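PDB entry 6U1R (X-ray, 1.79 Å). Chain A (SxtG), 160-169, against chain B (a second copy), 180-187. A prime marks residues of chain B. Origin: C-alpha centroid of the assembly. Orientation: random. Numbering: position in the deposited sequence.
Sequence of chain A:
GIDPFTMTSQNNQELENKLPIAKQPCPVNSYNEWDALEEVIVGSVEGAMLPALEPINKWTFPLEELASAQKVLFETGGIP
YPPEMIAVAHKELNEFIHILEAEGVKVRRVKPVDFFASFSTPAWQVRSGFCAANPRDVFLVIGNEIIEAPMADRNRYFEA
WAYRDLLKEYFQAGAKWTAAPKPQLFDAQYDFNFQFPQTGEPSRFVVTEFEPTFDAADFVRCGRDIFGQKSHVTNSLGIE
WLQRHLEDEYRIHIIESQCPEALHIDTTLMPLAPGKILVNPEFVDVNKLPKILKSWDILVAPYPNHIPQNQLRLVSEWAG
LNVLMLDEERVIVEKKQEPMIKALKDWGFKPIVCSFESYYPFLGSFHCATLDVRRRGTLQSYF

Chain A, residues 160-169: AWAYRDLLKE
Chain B, residues 180-187: APKPQLFD

A single backbone carbonyl, that of Lys182′, gathers most of the polar contacts between these two stretches of SxtG. Its oxygen accepts two hydrogen bonds from one guanidinium, from Arg164 NH1 (2.9 Å, N-H...O angle 150°) and from Arg164 NH2 (3.0 Å, 141°), and a third from water 1, whose oxygen lies 2.9 Å from Lys182′ O and also 2.9 Å from Trp161 NE1, the donor to that water. The carbonyl lies near the guanidinium plane, at its edge, so that both terminal nitrogens can reach it.

The chain A segment begins with residues 160-162 at helical phi/psi but without the regular bonds; Tyr163 (-97/-3) follows, residues 164-169 are helical, and the helix continues beyond them. Tyr163 N to Ala160 O (3.0 Å) and Arg164 N to Trp161 O (3.2 Å) tie the entry together, before i to i+4 bonds such as Lys168 N to Arg164 O (2.9 Å) take over. The side chains of Trp161, Arg164 and Lys168 carry the contact. The chain B segment has no regular helix or strand through the contact: Ala180′ to Pro183′ are extended (phi -49 to -74°, psi 124 to 155°), Gln184′ turns to -75/-34, Leu185′ adopts the left-handed 59/39, and Phe186′ returns to -60/163. The backbones approach at Trp161 and Gln184′, with CA atoms 7.2 Å apart.

Arg164 points its CA-to-CB bond toward chain B and extends with chi angles m, m, t and 74°. Its length and planar head let it reach the carbonyl while Pro181′ CB lies over one guanidinium face, 4.1 Å from Arg164 NH2. Arg164 is buried, and NE and NH2 also bond elsewhere in the structure.

Gln184′ gives up the largest area, 103 Å² of the 343 Å² buried in total. Its CA-to-CB bond is sideways, but chi angles of -57° (m), -176° (t) and -78° bring its end against chain A. Gln184′ CG and NE2 lie over the indole: Gln184′ CG is 3.8 Å from the centroid of the Trp161 five-membered ring, 12° off its normal, in a CH-pi contact, and Gln184′ NE2 is 3.3 Å from Trp161 CG. A flexible chain ending in an amide suits this place, because its two polar atoms serve different waters. Gln184′ NE2 donates to water 2 (2.9 Å), which donates to Trp161 O (3.2 Å); Gln184′ OE1 accepts from water 3 (2.7 Å), which accepts from Lys168 NZ (2.7 Å). Lys168, rotamer m, t, m, t, thus reaches Gln184′ through water.

Trp161 (chi1 -84°, m; chi2 20°) is buried, each of Trp161 and Arg164 losing 78 Å². Its broad indole also receives the edge of Phe186′: the centroids of the Trp161 six-membered ring and the Phe186′ ring are 5.3 Å apart with planes at 83°, and Trp161 CZ3 meets Phe186′ CE1 at 3.5 Å. Phe186′ (chi1 -67°, m; chi2 -7°) remains partly exposed.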

# COMPACT_ATOMS: atom_id res chain seq x y z
N ALA A 160 1.59 -10.02 4.53
CA ALA A 160 2.36 -9.14 5.41
C ALA A 160 1.91 -9.24 6.87
O ALA A 160 2.64 -8.77 7.75
CB ALA A 160 2.26 -7.68 4.96
N TRP A 161 0.76 -9.85 7.15
CA TRP A 161 0.18 -9.78 8.49
C TRP A 161 1.10 -10.39 9.55
O TRP A 161 1.23 -9.84 10.65
CB TRP A 161 -1.19 -10.45 8.49
CG TRP A 161 -2.29 -9.52 8.03
CD1 TRP A 161 -2.15 -8.35 7.30
CD2 TRP A 161 -3.68 -9.65 8.32
NE1 TRP A 161 -3.38 -7.77 7.11
CE2 TRP A 161 -4.34 -8.54 7.73
CE3 TRP A 161 -4.44 -10.59 9.02
CZ2 TRP A 161 -5.72 -8.36 7.82
CZ3 TRP A 161 -5.81 -10.41 9.10
CH2 TRP A 161 -6.43 -9.30 8.51
N ALA A 162 1.76 -11.51 9.24
CA ALA A 162 2.61 -12.14 10.25
C ALA A 162 3.76 -11.24 10.69
O ALA A 162 4.30 -11.42 11.79
CB ALA A 162 3.17 -13.46 9.74
N TYR A 163 4.11 -10.24 9.87
CA TYR A 163 5.23 -9.35 10.11
C TYR A 163 4.86 -8.02 10.75
O TYR A 163 5.75 -7.21 11.00
CB TYR A 163 5.93 -9.06 8.78
CG TYR A 163 6.37 -10.30 8.04
CD1 TYR A 163 5.49 -10.97 7.20
CD2 TYR A 163 7.66 -10.80 8.17
CE1 TYR A 163 5.87 -12.11 6.53
CE2 TYR A 163 8.05 -11.91 7.49
CZ TYR A 163 7.16 -12.57 6.67
OH TYR A 163 7.57 -13.68 6.01
N ARG A 164 3.58 -7.74 10.98
CA ARG A 164 3.20 -6.39 11.38
C ARG A 164 3.69 -6.03 12.78
O ARG A 164 3.96 -4.85 13.05
CB ARG A 164 1.68 -6.22 11.27
CG ARG A 164 1.19 -5.97 9.83
CD ARG A 164 1.83 -4.72 9.18
NE ARG A 164 1.51 -4.57 7.75
CZ ARG A 164 0.32 -4.17 7.33
NH1 ARG A 164 -0.63 -3.93 8.21
NH2 ARG A 164 0.06 -4.03 6.04
N ASP A 165 3.81 -6.99 13.69
CA ASP A 165 4.43 -6.69 14.98
C ASP A 165 5.84 -6.12 14.79
O ASP A 165 6.21 -5.13 15.42
CB ASP A 165 4.51 -7.95 15.85
CG ASP A 165 3.17 -8.35 16.44
OD1 ASP A 165 2.30 -7.47 16.62
OD2 ASP A 165 3.00 -9.54 16.75
N LEU A 166 6.64 -6.77 13.95
CA LEU A 166 8.00 -6.31 13.69
C LEU A 166 8.00 -4.96 12.98
O LEU A 166 8.77 -4.06 13.34
CB LEU A 166 8.75 -7.36 12.87
CG LEU A 166 9.23 -8.57 13.67
CD1 LEU A 166 9.56 -9.72 12.74
CD2 LEU A 166 10.43 -8.20 14.56
N LEU A 167 7.15 -4.80 11.96
CA LEU A 167 7.11 -3.55 11.22
C LEU A 167 6.76 -2.37 12.12
O LEU A 167 7.38 -1.30 12.04
CB LEU A 167 6.11 -3.68 10.06
CG LEU A 167 6.55 -4.70 8.97
CD1 LEU A 167 5.39 -5.19 8.08
CD2 LEU A 167 7.62 -4.09 8.10
N LYS A 168 5.76 -2.53 13.00
CA LYS A 168 5.40 -1.42 13.88
C LYS A 168 6.53 -1.12 14.87
O LYS A 168 6.79 0.05 15.17
CB LYS A 168 4.06 -1.73 14.60
CG LYS A 168 2.86 -1.66 13.64
CD LYS A 168 1.49 -1.79 14.34
CE LYS A 168 1.33 -3.14 15.01
NZ LYS A 168 -0.10 -3.51 15.27
N GLU A 169 7.24 -2.15 15.35
CA GLU A 169 8.43 -1.93 16.18
C GLU A 169 9.46 -1.09 15.43
O GLU A 169 9.99 -0.11 15.97
CB GLU A 169 9.04 -3.27 16.60
CG GLU A 169 10.40 -3.12 17.31
CD GLU A 169 11.11 -4.44 17.55
OE1 GLU A 169 10.44 -5.45 17.84
OE2 GLU A 169 12.37 -4.43 17.44
N ALA B 180 -0.43 4.24 2.40
CA ALA B 180 -0.05 3.85 3.75
C ALA B 180 -0.26 2.35 3.90
O ALA B 180 -1.14 1.77 3.25
CB ALA B 180 -0.87 4.61 4.80
N PRO B 181 0.55 1.67 4.71
CA PRO B 181 0.32 0.24 4.94
C PRO B 181 -1.14 -0.03 5.29
O PRO B 181 -1.74 0.67 6.11
CB PRO B 181 1.26 -0.09 6.10
CG PRO B 181 2.37 0.93 5.98
CD PRO B 181 1.71 2.17 5.46
N LYS B 182 -1.70 -1.05 4.66
CA LYS B 182 -3.12 -1.32 4.81
C LYS B 182 -3.35 -1.92 6.19
O LYS B 182 -2.71 -2.93 6.52
CB LYS B 182 -3.64 -2.26 3.73
CG LYS B 182 -5.16 -2.28 3.66
CD LYS B 182 -5.68 -2.76 2.32
CE LYS B 182 -7.13 -2.34 2.11
NZ LYS B 182 -7.28 -0.87 1.94
N PRO B 183 -4.20 -1.35 7.01
CA PRO B 183 -4.28 -1.80 8.41
C PRO B 183 -4.95 -3.15 8.51
O PRO B 183 -5.74 -3.54 7.65
CB PRO B 183 -5.11 -0.70 9.09
CG PRO B 183 -5.97 -0.11 7.95
CD PRO B 183 -5.07 -0.18 6.74
N GLN B 184 -4.62 -3.88 9.59
CA GLN B 184 -5.25 -5.18 9.84
C GLN B 184 -6.68 -5.04 10.36
O GLN B 184 -7.52 -5.92 10.09
CB GLN B 184 -4.42 -5.98 10.86
CG GLN B 184 -2.96 -6.21 10.47
CD GLN B 184 -2.22 -7.09 11.48
OE1 GLN B 184 -1.83 -6.63 12.56
NE2 GLN B 184 -2.07 -8.37 11.15
N LEU B 185 -6.95 -3.99 11.14
CA LEU B 185 -8.28 -3.70 11.69
C LEU B 185 -8.79 -4.84 12.57
O LEU B 185 -9.98 -5.17 12.56
CB LEU B 185 -9.28 -3.35 10.59
CG LEU B 185 -8.83 -2.16 9.73
CD1 LEU B 185 -9.93 -1.75 8.74
CD2 LEU B 185 -8.42 -0.97 10.57
N PHE B 186 -7.89 -5.44 13.35
CA PHE B 186 -8.29 -6.33 14.42
C PHE B 186 -9.16 -5.60 15.44
O PHE B 186 -9.16 -4.36 15.53
CB PHE B 186 -7.07 -6.88 15.17
CG PHE B 186 -6.20 -7.81 14.37
CD1 PHE B 186 -6.57 -8.24 13.11
CD2 PHE B 186 -4.99 -8.26 14.90
CE1 PHE B 186 -5.75 -9.11 12.39
CE2 PHE B 186 -4.18 -9.12 14.20
CZ PHE B 186 -4.56 -9.55 12.94
N ASP B 187 -9.86 -6.38 16.26
CA ASP B 187 -10.68 -5.80 17.33
C ASP B 187 -9.87 -4.87 18.21
O ASP B 187 -10.42 -3.92 18.78
CB ASP B 187 -11.29 -6.91 18.18
CG ASP B 187 -12.47 -7.58 17.52
OD1 ASP B 187 -12.98 -7.08 16.48
OD2 ASP B 187 -12.90 -8.62 18.05
O HOH W 1 -3.85 -5.41 5.42
O HOH W 2 -1.17 -10.75 12.50
O HOH W 3 -1.19 -3.98 12.87